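Local coordinates for nucleosome assembly protein 1, putative (Plasmodium falciparum, PDB 3FS3) that probably binds histones as a chaperone of the nucleosome assembly protein family, helping to assemble chromatin in the malaria parasite, at residues E135-Y147 against F158-F170. Residues are numbered along the deposited sequence; the frame is centred on the assembly and turned at random.
Sequences EILVYLNDIRCDY and FILSFYFATNPFF
Leu-140 CD1 lies over one face of the Phe-164 ring, 3.4 Å from its centroid, and Phe-170 CZ covers the opposite face, so the ring is held between the two. Just before the first strand, Ile-136 CG1 sits squarely above the Phe-169 ring, 7° off its normal, while Tyr-139 CE2 meets that ring at its edge. The Tyr-139 ring in turn receives Asn-167 CB over a face. With Asn-167 CG set between its backbone N and carbonyl carbon (chi1 71°), the amide turns back on its own chain, where OD1 accepts from Phe-169 N at 2.7 Å and Phe-170 N at 2.9 Å. This Asx turn, extended to an Asx motif by the second bond, holds the backbone of the two phenylalanines, whose rings reach Ile-136. Along the strands, Tyr-163 O takes a bond from Asn-141 N (2.7 Å) and a weak one from Asp-142 N, a classic beta bulge that shifts the register by one. Arg-144 NH1 forms a salt bridge with Asp-146 OD1 at 3.0 Å. On the other face, Ile-143 and Phe-162 both touch Ile-277 of helix 260-289. Strands 140-147 and 158-164 form an antiparallel beta hairpin, the first two strands of the four-stranded sheet of the NAP fold.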
ATOM      1  N   GLU A 135      15.579 -29.612   2.710  1.00 26.52           N
ATOM      2  CA  GLU A 135      16.915 -30.086   3.043  1.00 30.80           C
ATOM      3  C   GLU A 135      17.955 -29.033   2.696  1.00 27.19           C
ATOM      4  O   GLU A 135      19.066 -29.052   3.220  1.00 27.81           O
ATOM      5  CB  GLU A 135      17.230 -31.417   2.340  1.00 35.18           C
ATOM      6  CG  GLU A 135      17.111 -31.425   0.833  1.00 44.92           C
ATOM      7  CD  GLU A 135      17.198 -32.838   0.267  1.00 53.74           C
ATOM      8  OE1 GLU A 135      16.388 -33.699   0.684  1.00 59.26           O
ATOM      9  OE2 GLU A 135      18.072 -33.093  -0.591  1.00 53.84           O
ATOM     10  N   ILE A 136      17.587 -28.094   1.833  1.00 23.03           N
ATOM     11  CA  ILE A 136      18.514 -27.034   1.463  1.00 20.46           C
ATOM     12  C   ILE A 136      18.355 -25.837   2.414  1.00 18.29           C
ATOM     13  O   ILE A 136      19.342 -25.257   2.885  1.00 15.67           O
ATOM     14  CB  ILE A 136      18.282 -26.580   0.001  1.00 19.76           C
ATOM     15  CG1 ILE A 136      18.408 -27.784  -0.936  1.00 23.67           C
ATOM     16  CG2 ILE A 136      19.329 -25.537  -0.412  1.00 20.70           C
ATOM     17  CD1 ILE A 136      18.049 -27.475  -2.382  1.00 20.44           C
ATOM     18  N   LEU A 137      17.110 -25.503   2.730  1.00 17.54           N
ATOM     19  CA  LEU A 137      16.810 -24.367   3.588  1.00 21.44           C
ATOM     20  C   LEU A 137      17.310 -24.496   5.035  1.00 23.53           C
ATOM     21  O   LEU A 137      17.458 -23.494   5.736  1.00 26.24           O
ATOM     22  CB  LEU A 137      15.300 -24.087   3.549  1.00 20.87           C
ATOM     23  CG  LEU A 137      14.763 -23.610   2.191  1.00 21.27           C
ATOM     24  CD1 LEU A 137      13.234 -23.620   2.211  1.00 20.53           C
ATOM     25  CD2 LEU A 137      15.298 -22.192   1.880  1.00 18.12           C
ATOM     26  N   VAL A 138      17.577 -25.718   5.480  1.00 21.10           N
ATOM     27  CA  VAL A 138      18.082 -25.925   6.828  1.00 22.72           C
ATOM     28  C   VAL A 138      19.508 -25.370   6.958  1.00 24.11           C
ATOM     29  O   VAL A 138      20.021 -25.224   8.064  1.00 24.83           O
ATOM     30  CB  VAL A 138      18.095 -27.427   7.219  1.00 26.23           C
ATOM     31  CG1 VAL A 138      16.662 -27.980   7.233  1.00 27.25           C
ATOM     32  CG2 VAL A 138      18.971 -28.213   6.253  1.00 22.85           C
ATOM     33  N   TYR A 139      20.144 -25.070   5.830  1.00 20.43           N
ATOM     34  CA  TYR A 139      21.498 -24.517   5.836  1.00 22.04           C
ATOM     35  C   TYR A 139      21.457 -22.989   5.877  1.00 24.81           C
ATOM     36  O   TYR A 139      22.491 -22.330   5.934  1.00 25.37           O
ATOM     37  CB  TYR A 139      22.257 -24.972   4.586  1.00 16.82           C
ATOM     38  CG  TYR A 139      22.691 -26.418   4.651  1.00 20.36           C
ATOM     39  CD1 TYR A 139      23.897 -26.772   5.255  1.00 17.10           C
ATOM     40  CD2 TYR A 139      21.873 -27.443   4.162  1.00 21.04           C
ATOM     41  CE1 TYR A 139      24.283 -28.104   5.378  1.00 22.01           C
ATOM     42  CE2 TYR A 139      22.248 -28.789   4.284  1.00 21.17           C
ATOM     43  CZ  TYR A 139      23.456 -29.107   4.898  1.00 23.47           C
ATOM     44  OH  TYR A 139      23.832 -30.419   5.078  1.00 27.20           O
ATOM     45  N   LEU A 140      20.252 -22.431   5.852  1.00 22.54           N
ATOM     46  CA  LEU A 140      20.078 -20.985   5.866  1.00 25.80           C
ATOM     47  C   LEU A 140      20.573 -20.394   7.202  1.00 25.24           C
ATOM     48  O   LEU A 140      20.161 -20.838   8.276  1.00 25.01           O
ATOM     49  CB  LEU A 140      18.591 -20.671   5.607  1.00 25.28           C
ATOM     50  CG  LEU A 140      18.192 -19.373   4.896  1.00 29.34           C
ATOM     51  CD1 LEU A 140      19.122 -19.099   3.723  1.00 23.92           C
ATOM     52  CD2 LEU A 140      16.745 -19.471   4.424  1.00 18.33           C
ATOM     53  N   ASN A 141      21.497 -19.432   7.126  1.00 21.93           N
ATOM     54  CA  ASN A 141      22.047 -18.782   8.320  1.00 22.68           C
ATOM     55  C   ASN A 141      21.402 -17.434   8.571  1.00 24.12           C
ATOM     56  O   ASN A 141      21.266 -17.004   9.716  1.00 24.27           O
ATOM     57  CB  ASN A 141      23.558 -18.540   8.195  1.00 23.43           C
ATOM     58  CG  ASN A 141      24.393 -19.705   8.699  1.00 26.54           C
ATOM     59  OD1 ASN A 141      23.890 -20.601   9.381  1.00 28.80           O
ATOM     60  ND2 ASN A 141      25.680 -19.687   8.382  1.00 22.55           N
ATOM     61  N   ASP A 142      21.007 -16.753   7.502  1.00 23.33           N
ATOM     62  CA  ASP A 142      20.426 -15.440   7.688  1.00 23.37           C
ATOM     63  C   ASP A 142      19.807 -14.894   6.415  1.00 21.62           C
ATOM     64  O   ASP A 142      20.224 -15.235   5.305  1.00 21.44           O
ATOM     65  CB  ASP A 142      21.524 -14.496   8.191  1.00 19.74           C
ATOM     66  CG  ASP A 142      20.985 -13.166   8.699  1.00 26.42           C
ATOM     67  OD1 ASP A 142      19.858 -13.126   9.235  1.00 25.85           O
ATOM     68  OD2 ASP A 142      21.711 -12.158   8.583  1.00 28.64           O
ATOM     69  N   ILE A 143      18.791 -14.059   6.597  1.00 23.42           N
ATOM     70  CA  ILE A 143      18.098 -13.396   5.500  1.00 21.01           C
ATOM     71  C   ILE A 143      18.128 -11.923   5.871  1.00 24.57           C
ATOM     72  O   ILE A 143      17.731 -11.551   6.977  1.00 22.90           O
ATOM     73  CB  ILE A 143      16.627 -13.834   5.371  1.00 22.27           C
ATOM     74  CG1 ILE A 143      16.537 -15.346   5.179  1.00 17.73           C
ATOM     75  CG2 ILE A 143      15.987 -13.136   4.168  1.00 15.70           C
ATOM     76  CD1 ILE A 143      15.108 -15.839   4.985  1.00 18.29           C
ATOM     77  N   ARG A 144      18.615 -11.090   4.955  1.00 27.88           N
ATOM     78  CA  ARG A 144      18.711  -9.656   5.202  1.00 31.20           C
ATOM     79  C   ARG A 144      18.204  -8.834   4.026  1.00 31.42           C
ATOM     80  O   ARG A 144      18.181  -9.301   2.888  1.00 31.92           O
ATOM     81  CB  ARG A 144      20.168  -9.261   5.491  1.00 33.51           C
ATOM     82  CG  ARG A 144      20.762  -9.931   6.726  1.00 41.28           C
ATOM     83  CD  ARG A 144      22.268  -9.673   6.885  1.00 45.33           C
ATOM     84  NE  ARG A 144      22.592  -8.276   7.178  1.00 48.53           N
ATOM     85  CZ  ARG A 144      22.802  -7.338   6.258  1.00 50.29           C
ATOM     86  NH1 ARG A 144      22.728  -7.638   4.969  1.00 48.22           N
ATOM     87  NH2 ARG A 144      23.090  -6.095   6.628  1.00 52.42           N
ATOM     88  N   CYS A 145      17.791  -7.606   4.317  1.00 32.58           N
ATOM     89  CA  CYS A 145      17.312  -6.690   3.291  1.00 33.02           C
ATOM     90  C   CYS A 145      18.177  -5.432   3.341  1.00 33.45           C
ATOM     91  O   CYS A 145      18.439  -4.889   4.415  1.00 33.92           O
ATOM     92  CB  CYS A 145      15.852  -6.320   3.532  1.00 31.06           C
ATOM     93  SG  CYS A 145      15.199  -5.114   2.338  1.00 44.18           S
ATOM     94  N   ASP A 146      18.621  -4.984   2.174  1.00 35.81           N
ATOM     95  CA  ASP A 146      19.457  -3.795   2.064  1.00 40.79           C
ATOM     96  C   ASP A 146      18.972  -2.905   0.931  1.00 42.66           C
ATOM     97  O   ASP A 146      18.342  -3.380  -0.019  1.00 41.75           O
ATOM     98  CB  ASP A 146      20.908  -4.186   1.768  1.00 41.79           C
ATOM     99  CG  ASP A 146      21.637  -4.696   2.981  1.00 47.08           C
ATOM    100  OD1 ASP A 146      22.503  -5.586   2.818  1.00 49.71           O
ATOM    101  OD2 ASP A 146      21.361  -4.199   4.095  1.00 49.47           O
ATOM    102  N   TYR A 147      19.263  -1.611   1.048  1.00 45.42           N
ATOM    103  CA  TYR A 147      18.917  -0.643   0.014  1.00 47.24           C
ATOM    104  C   TYR A 147      20.064  -0.766  -0.971  1.00 48.24           C
ATOM    105  O   TYR A 147      21.168  -1.145  -0.585  1.00 47.65           O
ATOM    106  CB  TYR A 147      18.935   0.796   0.555  1.00 47.53           C
ATOM    107  CG  TYR A 147      17.760   1.190   1.409  1.00 47.50           C
ATOM    108  CD1 TYR A 147      16.479   1.273   0.867  1.00 49.00           C
ATOM    109  CD2 TYR A 147      17.927   1.490   2.761  1.00 51.11           C
ATOM    110  CE1 TYR A 147      15.390   1.643   1.647  1.00 53.19           C
ATOM    111  CE2 TYR A 147      16.843   1.862   3.556  1.00 52.86           C
ATOM    112  CZ  TYR A 147      15.576   1.936   2.990  1.00 54.73           C
ATOM    113  OH  TYR A 147      14.493   2.296   3.762  1.00 57.07           O
ATOM    114  N   PHE A 158      15.519  -2.334  -3.499  1.00 45.41           N
ATOM    115  CA  PHE A 158      16.063  -3.111  -2.393  1.00 41.70           C
ATOM    116  C   PHE A 158      16.645  -4.447  -2.842  1.00 38.90           C
ATOM    117  O   PHE A 158      16.357  -4.938  -3.935  1.00 37.81           O
ATOM    118  CB  PHE A 158      14.979  -3.337  -1.334  1.00 39.33           C
ATOM    119  CG  PHE A 158      13.840  -4.201  -1.800  1.00 38.18           C
ATOM    120  CD1 PHE A 158      13.880  -5.579  -1.629  1.00 34.64           C
ATOM    121  CD2 PHE A 158      12.729  -3.637  -2.416  1.00 38.11           C
ATOM    122  CE1 PHE A 158      12.830  -6.381  -2.058  1.00 33.35           C
ATOM    123  CE2 PHE A 158      11.676  -4.435  -2.850  1.00 36.98           C
ATOM    124  CZ  PHE A 158      11.730  -5.812  -2.669  1.00 32.02           C
ATOM    125  N   ILE A 159      17.475  -5.032  -1.988  1.00 35.66           N
ATOM    126  CA  ILE A 159      18.098  -6.305  -2.301  1.00 33.23           C
ATOM    127  C   ILE A 159      17.989  -7.277  -1.136  1.00 31.27           C
ATOM    128  O   ILE A 159      18.378  -6.962  -0.011  1.00 34.23           O
ATOM    129  CB  ILE A 159      19.581  -6.089  -2.715  1.00 32.83           C
ATOM    130  CG1 ILE A 159      20.315  -7.426  -2.822  1.00 36.77           C
ATOM    131  CG2 ILE A 159      20.261  -5.140  -1.752  1.00 34.78           C
ATOM    132  CD1 ILE A 159      20.978  -7.873  -1.540  1.00 41.07           C
ATOM    133  N   LEU A 160      17.432  -8.455  -1.409  1.00 26.90           N
ATOM    134  CA  LEU A 160      17.272  -9.495  -0.396  1.00 22.49           C
ATOM    135  C   LEU A 160      18.452 -10.465  -0.452  1.00 22.20           C
ATOM    136  O   LEU A 160      18.793 -10.970  -1.516  1.00 22.91           O
ATOM    137  CB  LEU A 160      15.975 -10.263  -0.635  1.00 19.17           C
ATOM    138  CG  LEU A 160      14.669  -9.496  -0.470  1.00 18.44           C
ATOM    139  CD1 LEU A 160      13.512 -10.415  -0.858  1.00 19.97           C
ATOM    140  CD2 LEU A 160      14.527  -8.996   0.973  1.00 16.00           C
ATOM    141  N   SER A 161      19.079 -10.724   0.690  1.00 22.94           N
ATOM    142  CA  SER A 161      20.219 -11.639   0.725  1.00 22.70           C
ATOM    143  C   SER A 161      19.945 -12.852   1.601  1.00 23.34           C
ATOM    144  O   SER A 161      19.455 -12.724   2.721  1.00 25.79           O
ATOM    145  CB  SER A 161      21.473 -10.921   1.232  1.00 25.59           C
ATOM    146  OG  SER A 161      21.853  -9.878   0.353  1.00 30.44           O
ATOM    147  N   PHE A 162      20.265 -14.025   1.068  1.00 24.12           N
ATOM    148  CA  PHE A 162      20.080 -15.296   1.757  1.00 21.96           C
ATOM    149  C   PHE A 162      21.467 -15.903   2.000  1.00 22.67           C
ATOM    150  O   PHE A 162      22.141 -16.339   1.063  1.00 21.48           O
ATOM    151  CB  PHE A 162      19.225 -16.223   0.890  1.00 24.77           C
ATOM    152  CG  PHE A 162      17.840 -15.687   0.614  1.00 26.07           C
ATOM    153  CD1 PHE A 162      16.733 -16.196   1.288  1.00 25.40           C
ATOM    154  CD2 PHE A 162      17.652 -14.649  -0.289  1.00 23.07           C
ATOM    155  CE1 PHE A 162      15.458 -15.677   1.063  1.00 28.19           C
ATOM    156  CE2 PHE A 162      16.383 -14.122  -0.523  1.00 28.73           C
ATOM    157  CZ  PHE A 162      15.280 -14.640   0.158  1.00 27.12           C
ATOM    158  N   TYR A 163      21.893 -15.910   3.260  1.00 20.85           N
ATOM    159  CA  TYR A 163      23.201 -16.431   3.623  1.00 22.25           C
ATOM    160  C   TYR A 163      23.113 -17.911   3.967  1.00 25.27           C
ATOM    161  O   TYR A 163      22.303 -18.320   4.800  1.00 25.73           O
ATOM    162  CB  TYR A 163      23.761 -15.640   4.808  1.00 23.48           C
ATOM    163  CG  TYR A 163      23.989 -14.178   4.490  1.00 28.54           C
ATOM    164  CD1 TYR A 163      25.272 -13.683   4.233  1.00 28.52           C
ATOM    165  CD2 TYR A 163      22.915 -13.291   4.404  1.00 26.34           C
ATOM    166  CE1 TYR A 163      25.475 -12.340   3.894  1.00 27.86           C
ATOM    167  CE2 TYR A 163      23.108 -11.959   4.068  1.00 28.75           C
ATOM    168  CZ  TYR A 163      24.386 -11.489   3.810  1.00 29.24           C
ATOM    169  OH  TYR A 163      24.553 -10.177   3.434  1.00 34.05           O
ATOM    170  N   PHE A 164      23.954 -18.712   3.324  1.00 21.18           N
ATOM    171  CA  PHE A 164      23.943 -20.150   3.549  1.00 24.26           C
ATOM    172  C   PHE A 164      25.260 -20.661   4.111  1.00 25.97           C
ATOM    173  O   PHE A 164      26.337 -20.190   3.735  1.00 24.44           O
ATOM    174  CB  PHE A 164      23.663 -20.880   2.231  1.00 22.66           C
ATOM    175  CG  PHE A 164      22.257 -20.733   1.737  1.00 25.14           C
ATOM    176  CD1 PHE A 164      21.293 -21.684   2.058  1.00 19.39           C
ATOM    177  CD2 PHE A 164      21.899 -19.657   0.933  1.00 25.46           C
ATOM    178  CE1 PHE A 164      19.998 -21.573   1.580  1.00 23.23           C
ATOM    179  CE2 PHE A 164      20.601 -19.537   0.450  1.00 27.56           C
ATOM    180  CZ  PHE A 164      19.648 -20.499   0.774  1.00 22.52           C
ATOM    181  N   ALA A 165      25.172 -21.630   5.014  1.00 26.39           N
ATOM    182  CA  ALA A 165      26.368 -22.230   5.576  1.00 24.31           C
ATOM    183  C   ALA A 165      26.887 -23.158   4.486  1.00 24.10           C
ATOM    184  O   ALA A 165      26.171 -23.466   3.532  1.00 22.81           O
ATOM    185  CB  ALA A 165      26.019 -23.029   6.827  1.00 24.87           C
ATOM    186  N   THR A 166      28.137 -23.581   4.615  1.00 26.22           N
ATOM    187  CA  THR A 166      28.730 -24.503   3.664  1.00 24.26           C
ATOM    188  C   THR A 166      27.709 -25.618   3.560  1.00 26.47           C
ATOM    189  O   THR A 166      27.191 -26.081   4.577  1.00 25.15           O
ATOM    190  CB  THR A 166      30.040 -25.072   4.207  1.00 30.26           C
ATOM    191  OG1 THR A 166      30.956 -23.993   4.428  1.00 30.29           O
ATOM    192  CG2 THR A 166      30.639 -26.078   3.226  1.00 27.25           C
ATOM    193  N   ASN A 167      27.417 -26.044   2.338  1.00 22.83           N
ATOM    194  CA  ASN A 167      26.403 -27.058   2.139  1.00 24.54           C
ATOM    195  C   ASN A 167      26.712 -27.903   0.902  1.00 23.16           C
ATOM    196  O   ASN A 167      27.461 -27.486   0.031  1.00 17.07           O
ATOM    197  CB  ASN A 167      25.045 -26.363   2.007  1.00 19.41           C
ATOM    198  CG  ASN A 167      24.914 -25.611   0.706  1.00 22.70           C
ATOM    199  OD1 ASN A 167      24.706 -26.217  -0.342  1.00 23.33           O
ATOM    200  ND2 ASN A 167      25.058 -24.285   0.756  1.00 16.72           N
ATOM    201  N   PRO A 168      26.127 -29.106   0.815  1.00 24.45           N
ATOM    202  CA  PRO A 168      26.349 -30.017  -0.313  1.00 24.75           C
ATOM    203  C   PRO A 168      25.519 -29.761  -1.566  1.00 24.89           C
ATOM    204  O   PRO A 168      25.562 -30.548  -2.516  1.00 27.02           O
ATOM    205  CB  PRO A 168      26.062 -31.385   0.308  1.00 25.13           C
ATOM    206  CG  PRO A 168      24.919 -31.070   1.240  1.00 21.00           C
ATOM    207  CD  PRO A 168      25.343 -29.759   1.881  1.00 23.04           C
ATOM    208  N   PHE A 169      24.784 -28.657  -1.587  1.00 23.14           N
ATOM    209  CA  PHE A 169      23.927 -28.349  -2.728  1.00 23.81           C
ATOM    210  C   PHE A 169      24.516 -27.341  -3.705  1.00 25.32           C
ATOM    211  O   PHE A 169      24.468 -27.547  -4.917  1.00 25.35           O
ATOM    212  CB  PHE A 169      22.572 -27.875  -2.213  1.00 24.00           C
ATOM    213  CG  PHE A 169      21.851 -28.915  -1.423  1.00 21.55           C
ATOM    214  CD1 PHE A 169      21.199 -29.967  -2.070  1.00 23.99           C
ATOM    215  CD2 PHE A 169      21.866 -28.882  -0.037  1.00 23.05           C
ATOM    216  CE1 PHE A 169      20.572 -30.981  -1.341  1.00 23.15           C
ATOM    217  CE2 PHE A 169      21.241 -29.890   0.705  1.00 28.51           C
ATOM    218  CZ  PHE A 169      20.592 -30.944   0.047  1.00 25.30           C
ATOM    219  N   PHE A 170      25.060 -26.244  -3.185  1.00 24.08           N
ATOM    220  CA  PHE A 170      25.682 -25.241  -4.034  1.00 23.01           C
ATOM    221  C   PHE A 170      26.812 -24.581  -3.270  1.00 22.63           C
ATOM    222  O   PHE A 170      26.833 -24.618  -2.041  1.00 22.07           O
ATOM    223  CB  PHE A 170      24.654 -24.204  -4.522  1.00 24.26           C
ATOM    224  CG  PHE A 170      23.862 -23.551  -3.427  1.00 25.92           C
ATOM    225  CD1 PHE A 170      24.466 -22.660  -2.545  1.00 23.90           C
ATOM    226  CD2 PHE A 170      22.491 -23.796  -3.307  1.00 27.55           C
ATOM    227  CE1 PHE A 170      23.716 -22.018  -1.562  1.00 24.05           C
ATOM    228  CE2 PHE A 170      21.731 -23.159  -2.325  1.00 23.61           C
ATOM    229  CZ  PHE A 170      22.348 -22.267  -1.453  1.00 26.73           C
TER